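Local coordinates for HTH marR-type domain-containing protein (Streptococcus agalactiae serotype III, PDB 7DVR) that binds heme and, as a member of the MarR family of winged-helix regulators, probably acts as a DNA-binding transcription factor that responds to it, at residues H37-H41 / A55-L59; N76-V82 / L93-G99. One frame throughout, in Å; residues are numbered along the deposited sequence.

Contact 1: residues H37-H41 / A55-L59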
ATOM      1  N   HIS A  37      -9.368   1.221 -20.038  1.00 44.72           N
ATOM      2  CA  HIS A  37     -10.520   2.114 -19.817  1.00 46.94           C
ATOM      3  C   HIS A  37     -10.966   2.649 -21.170  1.00 46.12           C
ATOM      4  O   HIS A  37     -12.161   2.646 -21.452  1.00 47.34           O
ATOM      5  CB  HIS A  37     -10.154   3.212 -18.826  1.00 48.45           C
ATOM      6  CG  HIS A  37     -11.367   3.976 -18.384  1.00 54.82           C
ATOM      7  ND1 HIS A  37     -12.221   3.491 -17.426  1.00 57.76           N
ATOM      8  CD2 HIS A  37     -11.905   5.140 -18.776  1.00 56.73           C
ATOM      9  CE1 HIS A  37     -13.223   4.314 -17.232  1.00 58.97           C
ATOM     10  NE2 HIS A  37     -13.056   5.340 -18.046  1.00 57.74           N
ATOM     11  N   LEU A  38     -10.014   3.127 -21.946  1.00 45.40           N
ATOM     12  CA  LEU A  38     -10.303   3.751 -23.265  1.00 44.35           C
ATOM     13  C   LEU A  38     -10.779   2.665 -24.258  1.00 41.27           C
ATOM     14  O   LEU A  38     -11.605   2.921 -25.072  1.00 37.88           O
ATOM     15  CB  LEU A  38      -9.052   4.459 -23.802  1.00 45.65           C
ATOM     16  CG  LEU A  38      -8.650   5.761 -23.094  1.00 50.82           C
ATOM     17  CD1 LEU A  38      -7.575   6.541 -23.846  1.00 50.92           C
ATOM     18  CD2 LEU A  38      -9.843   6.655 -22.807  1.00 48.20           C
ATOM     19  N   VAL A  39     -10.282   1.436 -24.203  1.00 37.53           N
ATOM     20  CA  VAL A  39     -10.640   0.389 -25.190  1.00 37.79           C
ATOM     21  C   VAL A  39     -12.070   0.010 -24.917  1.00 39.39           C
ATOM     22  O   VAL A  39     -12.854  -0.111 -25.836  1.00 38.93           O
ATOM     23  CB  VAL A  39      -9.735  -0.864 -25.002  1.00 39.34           C
ATOM     24  CG1 VAL A  39     -10.343  -2.162 -25.531  1.00 41.76           C
ATOM     25  CG2 VAL A  39      -8.361  -0.588 -25.573  1.00 38.67           C
ATOM     26  N   MET A  40     -12.392  -0.139 -23.649  1.00 41.49           N
ATOM     27  CA  MET A  40     -13.762  -0.534 -23.296  1.00 43.77           C
ATOM     28  C   MET A  40     -14.726   0.628 -23.618  1.00 45.74           C
ATOM     29  O   MET A  40     -15.915   0.374 -23.949  1.00 47.83           O
ATOM     30  CB  MET A  40     -13.834  -0.865 -21.819  1.00 45.78           C
ATOM     31  CG  MET A  40     -12.975  -1.999 -21.405  1.00 47.05           C
ATOM     32  SD  MET A  40     -13.246  -3.416 -22.500  1.00 49.43           S
ATOM     33  CE  MET A  40     -14.927  -3.878 -22.086  1.00 49.11           C
ATOM     34  N   HIS A  41     -14.260   1.877 -23.510  1.00 47.51           N
ATOM     35  CA  HIS A  41     -15.089   3.050 -23.890  1.00 48.06           C
ATOM     36  C   HIS A  41     -15.380   3.012 -25.390  1.00 45.48           C
ATOM     37  O   HIS A  41     -16.595   3.011 -25.772  1.00 49.78           O
ATOM     38  CB  HIS A  41     -14.473   4.365 -23.465  1.00 48.03           C
ATOM     39  CG  HIS A  41     -15.485   5.476 -23.469  1.00 51.56           C
ATOM     40  ND1 HIS A  41     -16.238   5.787 -22.340  1.00 53.91           N
ATOM     41  CD2 HIS A  41     -15.900   6.319 -24.442  1.00 55.32           C
ATOM     42  CE1 HIS A  41     -17.074   6.784 -22.612  1.00 57.65           C
ATOM     43  NE2 HIS A  41     -16.882   7.150 -23.897  1.00 57.41           N
ATOM     44  N   ALA A  55     -10.227  11.845 -24.959  1.00 53.67           N
ATOM     45  CA  ALA A  55      -9.477  10.935 -24.060  1.00 56.88           C
ATOM     46  C   ALA A  55      -9.032  11.687 -22.788  1.00 57.28           C
ATOM     47  O   ALA A  55      -9.331  11.208 -21.671  1.00 54.94           O
ATOM     48  CB  ALA A  55      -8.322  10.285 -24.784  1.00 57.16           C
ATOM     49  N   GLU A  56      -8.369  12.841 -22.943  1.00 58.44           N
ATOM     50  CA  GLU A  56      -7.974  13.733 -21.806  1.00 58.62           C
ATOM     51  C   GLU A  56      -9.153  13.938 -20.849  1.00 60.81           C
ATOM     52  O   GLU A  56      -9.007  13.756 -19.630  1.00 64.00           O
ATOM     53  CB  GLU A  56      -7.558  15.137 -22.268  1.00 59.79           C
ATOM     54  CG  GLU A  56      -6.336  15.194 -23.159  1.00 60.17           C
ATOM     55  CD  GLU A  56      -6.189  16.442 -24.020  1.00 61.51           C
ATOM     56  OE1 GLU A  56      -6.565  17.504 -23.588  1.00 62.29           O
ATOM     57  OE2 GLU A  56      -5.682  16.318 -25.128  1.00 66.02           O
ATOM     58  N   GLU A  57     -10.295  14.373 -21.373  1.00 59.14           N
ATOM     59  CA  GLU A  57     -11.435  14.686 -20.495  1.00 60.68           C
ATOM     60  C   GLU A  57     -11.880  13.429 -19.790  1.00 58.38           C
ATOM     61  O   GLU A  57     -12.142  13.532 -18.628  1.00 58.60           O
ATOM     62  CB  GLU A  57     -12.587  15.348 -21.238  1.00 61.57           C
ATOM     63  CG  GLU A  57     -12.280  16.786 -21.532  1.00 68.48           C
ATOM     64  CD  GLU A  57     -13.122  17.393 -22.636  1.00 73.24           C
ATOM     65  OE1 GLU A  57     -14.364  17.324 -22.536  1.00 76.28           O
ATOM     66  OE2 GLU A  57     -12.542  17.953 -23.570  1.00 75.65           O
ATOM     67  N   ILE A  58     -11.999  12.313 -20.500  1.00 58.29           N
ATOM     68  CA  ILE A  58     -12.539  11.044 -19.928  1.00 59.92           C
ATOM     69  C   ILE A  58     -11.641  10.534 -18.803  1.00 61.79           C
ATOM     70  O   ILE A  58     -12.178   9.946 -17.845  1.00 64.81           O
ATOM     71  CB  ILE A  58     -12.673   9.973 -21.014  1.00 61.15           C
ATOM     72  CG1 ILE A  58     -13.728  10.333 -22.062  1.00 62.76           C
ATOM     73  CG2 ILE A  58     -12.974   8.620 -20.404  1.00 61.31           C
ATOM     74  CD1 ILE A  58     -13.516   9.607 -23.392  1.00 64.06           C
ATOM     75  N   LEU A  59     -10.324  10.699 -18.917  1.00 61.85           N
ATOM     76  CA  LEU A  59      -9.378  10.182 -17.884  1.00 62.77           C
ATOM     77  C   LEU A  59      -8.831  11.288 -16.969  1.00 64.65           C
ATOM     78  O   LEU A  59      -7.939  10.997 -16.161  1.00 66.35           O
ATOM     79  CB  LEU A  59      -8.231   9.518 -18.620  1.00 63.26           C
ATOM     80  CG  LEU A  59      -8.611   8.292 -19.433  1.00 62.98           C
ATOM     81  CD1 LEU A  59      -7.393   7.836 -20.204  1.00 63.19           C
ATOM     82  CD2 LEU A  59      -9.131   7.156 -18.545  1.00 64.57           C
TER

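Contact 2: residues N76-V82 / L93-G99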
ATOM      1  N   ASN A  76       0.919  -0.846 -29.401  1.00 52.09           N
ATOM      2  CA  ASN A  76       0.310  -2.156 -29.089  1.00 50.86           C
ATOM      3  C   ASN A  76      -0.697  -2.689 -30.130  1.00 50.01           C
ATOM      4  O   ASN A  76      -1.104  -3.884 -29.938  1.00 48.84           O
ATOM      5  CB  ASN A  76      -0.348  -2.088 -27.721  1.00 50.39           C
ATOM      6  CG  ASN A  76       0.627  -1.835 -26.599  1.00 53.21           C
ATOM      7  OD1 ASN A  76       0.276  -1.188 -25.623  1.00 53.97           O
ATOM      8  ND2 ASN A  76       1.850  -2.295 -26.740  1.00 52.37           N
ATOM      9  N   GLY A  77      -1.129  -1.893 -31.132  1.00 50.25           N
ATOM     10  CA  GLY A  77      -2.079  -2.356 -32.160  1.00 46.52           C
ATOM     11  C   GLY A  77      -3.512  -2.404 -31.668  1.00 42.34           C
ATOM     12  O   GLY A  77      -4.334  -3.003 -32.349  1.00 41.21           O
ATOM     13  N   PHE A  78      -3.848  -1.711 -30.571  1.00 42.43           N
ATOM     14  CA  PHE A  78      -5.264  -1.700 -30.079  1.00 40.30           C
ATOM     15  C   PHE A  78      -6.108  -0.701 -30.855  1.00 39.40           C
ATOM     16  O   PHE A  78      -7.305  -0.911 -30.995  1.00 39.16           O
ATOM     17  CB  PHE A  78      -5.368  -1.342 -28.600  1.00 39.28           C
ATOM     18  CG  PHE A  78      -4.525  -2.227 -27.708  1.00 43.44           C
ATOM     19  CD1 PHE A  78      -4.132  -3.463 -28.161  1.00 45.15           C
ATOM     20  CD2 PHE A  78      -4.096  -1.795 -26.473  1.00 45.60           C
ATOM     21  CE1 PHE A  78      -3.328  -4.293 -27.383  1.00 49.63           C
ATOM     22  CE2 PHE A  78      -3.320  -2.637 -25.669  1.00 49.60           C
ATOM     23  CZ  PHE A  78      -2.941  -3.866 -26.134  1.00 51.39           C
ATOM     24  N   ILE A  79      -5.475   0.378 -31.308  1.00 39.62           N
ATOM     25  CA  ILE A  79      -6.206   1.479 -31.982  1.00 39.06           C
ATOM     26  C   ILE A  79      -5.463   1.948 -33.216  1.00 41.81           C
ATOM     27  O   ILE A  79      -4.273   1.715 -33.268  1.00 43.79           O
ATOM     28  CB  ILE A  79      -6.411   2.660 -31.021  1.00 38.91           C
ATOM     29  CG1 ILE A  79      -5.067   3.274 -30.627  1.00 39.07           C
ATOM     30  CG2 ILE A  79      -7.326   2.292 -29.846  1.00 38.88           C
ATOM     31  CD1 ILE A  79      -5.220   4.567 -29.764  1.00 40.42           C
ATOM     32  N   ALA A  80      -6.149   2.663 -34.125  1.00 42.35           N
ATOM     33  CA  ALA A  80      -5.540   3.479 -35.193  1.00 40.26           C
ATOM     34  C   ALA A  80      -5.903   4.950 -34.920  1.00 40.55           C
ATOM     35  O   ALA A  80      -6.977   5.268 -34.347  1.00 37.69           O
ATOM     36  CB  ALA A  80      -6.075   3.066 -36.533  1.00 43.58           C
ATOM     37  N   ILE A  81      -4.950   5.828 -35.171  1.00 40.17           N
ATOM     38  CA  ILE A  81      -5.057   7.286 -34.865  1.00 43.16           C
ATOM     39  C   ILE A  81      -5.239   7.938 -36.225  1.00 43.62           C
ATOM     40  O   ILE A  81      -4.252   7.923 -36.988  1.00 42.67           O
ATOM     41  CB  ILE A  81      -3.798   7.898 -34.209  1.00 46.97           C
ATOM     42  CG1 ILE A  81      -3.462   7.362 -32.810  1.00 50.52           C
ATOM     43  CG2 ILE A  81      -3.913   9.428 -34.207  1.00 45.64           C
ATOM     44  CD1 ILE A  81      -2.102   7.811 -32.295  1.00 53.66           C
ATOM     45  N   VAL A  82      -6.370   8.555 -36.525  1.00 45.64           N
ATOM     46  CA  VAL A  82      -6.543   9.091 -37.902  1.00 44.35           C
ATOM     47  C   VAL A  82      -7.049  10.519 -37.774  1.00 46.18           C
ATOM     48  O   VAL A  82      -8.063  10.783 -37.131  1.00 42.66           O
ATOM     49  CB  VAL A  82      -7.531   8.234 -38.707  1.00 46.42           C
ATOM     50  CG1 VAL A  82      -7.852   8.883 -40.041  1.00 48.99           C
ATOM     51  CG2 VAL A  82      -7.088   6.778 -38.839  1.00 46.33           C
ATOM     52  N   LEU A  93      -9.501   8.358 -32.675  1.00 40.05           N
ATOM     53  CA  LEU A  93      -9.076   7.020 -32.267  1.00 38.14           C
ATOM     54  C   LEU A  93     -10.111   5.970 -32.684  1.00 37.08           C
ATOM     55  O   LEU A  93     -11.316   6.120 -32.301  1.00 34.73           O
ATOM     56  CB  LEU A  93      -8.850   6.954 -30.742  1.00 42.01           C
ATOM     57  CG  LEU A  93      -8.144   8.169 -30.126  1.00 40.84           C
ATOM     58  CD1 LEU A  93      -7.731   7.983 -28.715  1.00 43.34           C
ATOM     59  CD2 LEU A  93      -6.885   8.423 -30.882  1.00 41.10           C
ATOM     60  N   TYR A  94      -9.647   4.828 -33.229  1.00 36.45           N
ATOM     61  CA  TYR A  94     -10.560   3.744 -33.650  1.00 33.98           C
ATOM     62  C   TYR A  94      -9.945   2.430 -33.254  1.00 33.92           C
ATOM     63  O   TYR A  94      -8.740   2.258 -33.394  1.00 34.69           O
ATOM     64  CB  TYR A  94     -10.792   3.670 -35.142  1.00 36.10           C
ATOM     65  CG  TYR A  94     -11.256   4.995 -35.716  1.00 35.58           C
ATOM     66  CD1 TYR A  94     -12.592   5.407 -35.659  1.00 39.97           C
ATOM     67  CD2 TYR A  94     -10.321   5.900 -36.171  1.00 38.89           C
ATOM     68  CE1 TYR A  94     -12.986   6.662 -36.117  1.00 40.84           C
ATOM     69  CE2 TYR A  94     -10.743   7.148 -36.708  1.00 38.79           C
ATOM     70  CZ  TYR A  94     -12.065   7.526 -36.670  1.00 42.06           C
ATOM     71  OH  TYR A  94     -12.458   8.728 -37.207  1.00 39.08           O
ATOM     72  N   LEU A  95     -10.780   1.640 -32.660  1.00 33.40           N
ATOM     73  CA  LEU A  95     -10.408   0.320 -32.158  1.00 36.19           C
ATOM     74  C   LEU A  95     -10.166  -0.541 -33.406  1.00 34.70           C
ATOM     75  O   LEU A  95     -10.936  -0.563 -34.395  1.00 33.13           O
ATOM     76  CB  LEU A  95     -11.607  -0.064 -31.282  1.00 40.54           C
ATOM     77  CG  LEU A  95     -11.478  -1.012 -30.110  1.00 42.36           C
ATOM     78  CD1 LEU A  95     -10.506  -0.525 -29.031  1.00 41.12           C
ATOM     79  CD2 LEU A  95     -12.903  -1.205 -29.542  1.00 45.58           C
ATOM     80  N   THR A  96      -9.073  -1.276 -33.374  1.00 35.86           N
ATOM     81  CA  THR A  96      -8.745  -2.284 -34.428  1.00 36.56           C
ATOM     82  C   THR A  96      -9.363  -3.665 -34.129  1.00 38.15           C
ATOM     83  O   THR A  96     -10.005  -3.841 -33.099  1.00 37.52           O
ATOM     84  CB  THR A  96      -7.230  -2.436 -34.497  1.00 39.74           C
ATOM     85  OG1 THR A  96      -6.758  -2.963 -33.237  1.00 39.48           O
ATOM     86  CG2 THR A  96      -6.608  -1.133 -34.891  1.00 41.30           C
ATOM     87  N   HIS A  97      -9.296  -4.589 -35.109  1.00 36.39           N
ATOM     88  CA  HIS A  97      -9.771  -5.977 -34.925  1.00 39.82           C
ATOM     89  C   HIS A  97      -9.162  -6.510 -33.641  1.00 37.49           C
ATOM     90  O   HIS A  97      -9.892  -7.058 -32.823  1.00 37.98           O
ATOM     91  CB  HIS A  97      -9.309  -6.846 -36.104  1.00 38.83           C
ATOM     92  CG  HIS A  97      -9.611  -8.280 -35.935  1.00 42.01           C
ATOM     93  ND1 HIS A  97     -10.900  -8.740 -35.892  1.00 41.82           N
ATOM     94  CD2 HIS A  97      -8.791  -9.343 -35.808  1.00 44.34           C
ATOM     95  CE1 HIS A  97     -10.895 -10.073 -35.855  1.00 45.41           C
ATOM     96  NE2 HIS A  97      -9.565 -10.497 -35.764  1.00 42.55           N
ATOM     97  N   LEU A  98      -7.892  -6.212 -33.462  1.00 37.30           N
ATOM     98  CA  LEU A  98      -7.113  -6.707 -32.291  1.00 40.18           C
ATOM     99  C   LEU A  98      -7.580  -5.985 -31.031  1.00 39.09           C
ATOM    100  O   LEU A  98      -7.716  -6.629 -29.990  1.00 39.17           O
ATOM    101  CB  LEU A  98      -5.617  -6.404 -32.444  1.00 40.04           C
ATOM    102  CG  LEU A  98      -4.808  -6.876 -31.230  1.00 42.99           C
ATOM    103  CD1 LEU A  98      -4.961  -8.384 -31.035  1.00 45.85           C
ATOM    104  CD2 LEU A  98      -3.347  -6.492 -31.348  1.00 43.13           C
ATOM    105  N   GLY A  99      -7.942  -4.719 -31.164  1.00 35.50           N
ATOM    106  CA  GLY A  99      -8.277  -3.946 -29.975  1.00 35.95           C
ATOM    107  C   GLY A  99      -9.623  -4.506 -29.577  1.00 36.56           C
ATOM    108  O   GLY A  99      -9.942  -4.500 -28.439  1.00 40.28           O
TER
HETATM  109  O   HOH W   1     -10.920  10.247 -38.603  1.00 42.98           O

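Contact 1: residues H37-H41 / A55-L59
The axes of helices 37-41 and 55-59 stay 11.4 Å apart and make an angle of 111°, so side chains alone bridge the gap; no hydrogen bond crosses it, and 278 Å² is buried. Leu38 is the main bump of the first helix. It enters the hollow bounded by Ala55, Ile58 and Leu59: Leu38 CD1 lies 3.9 Å from Ala55 CB, while Leu38 CD2 lies 3.8 Å from Leu59 CD1 and 4.4 Å from Ile58 CG2. In return, Ile58 projects between two histidines one turn apart. Its CG2 meets the edge of the His37 ring (4.0 Å from His37 CD2), whereas Ile58 CD1 covers one face of the His41 ring, 4.2 Å from His41 CD2. Leu59 CD2 closes against His37 CD2 at 3.4 Å. His37 ND1, on the other side of the ring from CD2, is hydrogen-bonded to Glu2 of the second subunit. Leu69 of helix 63-75 touches both Leu38 and Leu59, completing the three-helix packing typical of a MarR-type winged helix-turn-helix domain.

Contact 2: residues N76-V82 / L93-G99
This is an antiparallel strand pairing, the start and finish of the hairpin formed by strands 79-83 and 91-95, extended into the turn that opens helix 97-117. The strand axes approach to 4.5 Å at 153°. Ala80 and Tyr94 form the hydrogen-bonded pair, with Ala80 N to Tyr94 O at 2.7 Å and Tyr94 N to Ala80 O at 2.9 Å; Ile79-Leu95 and Ile81-Leu93 are the flanking non-hydrogen-bonded pairs. Ile79, Ile81, Leu93 and Leu95 share one face, where Leu93 CD2 lies 4.1 Å from Ile81 CG1 and 4.3 Å from Ile79 CD1. Helices 34-44 and 63-75 pack against this face. On the other face are Ala80 and Tyr94; a water links Tyr94 OH (2.6 Å) to Val82 O (3.3 Å).

Beyond the strands, Thr96 N donates to Phe78 O (3.0 Å, 175°). Thr96 is also the N-cap: its OG1 accepts from Gly99 N at 3.0 Å and donates to Gly77 O at 2.6 Å, tying the new helix to the Schellman motif that ends the preceding one. Gly99 CA sits 3.3 Å from Phe78 O, so close that a CB on residue 99 would clash with that oxygen. A hairpin following the helix-turn-helix and leading into another helix is the wing of the MarR-type winged-helix fold.

How the contacts relate
The two contacts lie in series along the chain, contact 1 closing before contact 2 opens, with helix 63-75 running between them. Their centres are 13 Å apart, and they meet directly through Val39 of helix 34-44: its CG1 is 3.8 Å from Gly99 O, and its O is 3.9 Å from Leu95 CD2. Helix 34-44 therefore packs on helix 52-59 at contact 1 while another of its sides, through Val39, packs on the end of strand 91-95 and the first turn of helix 97-117 at contact 2. Strand 50-51, directly before helix 52-59, pairs with strand 91-95 and provides a second connection. Together they join the helical and wing parts of one winged-helix domain, with contact 1 nearer the chain centre.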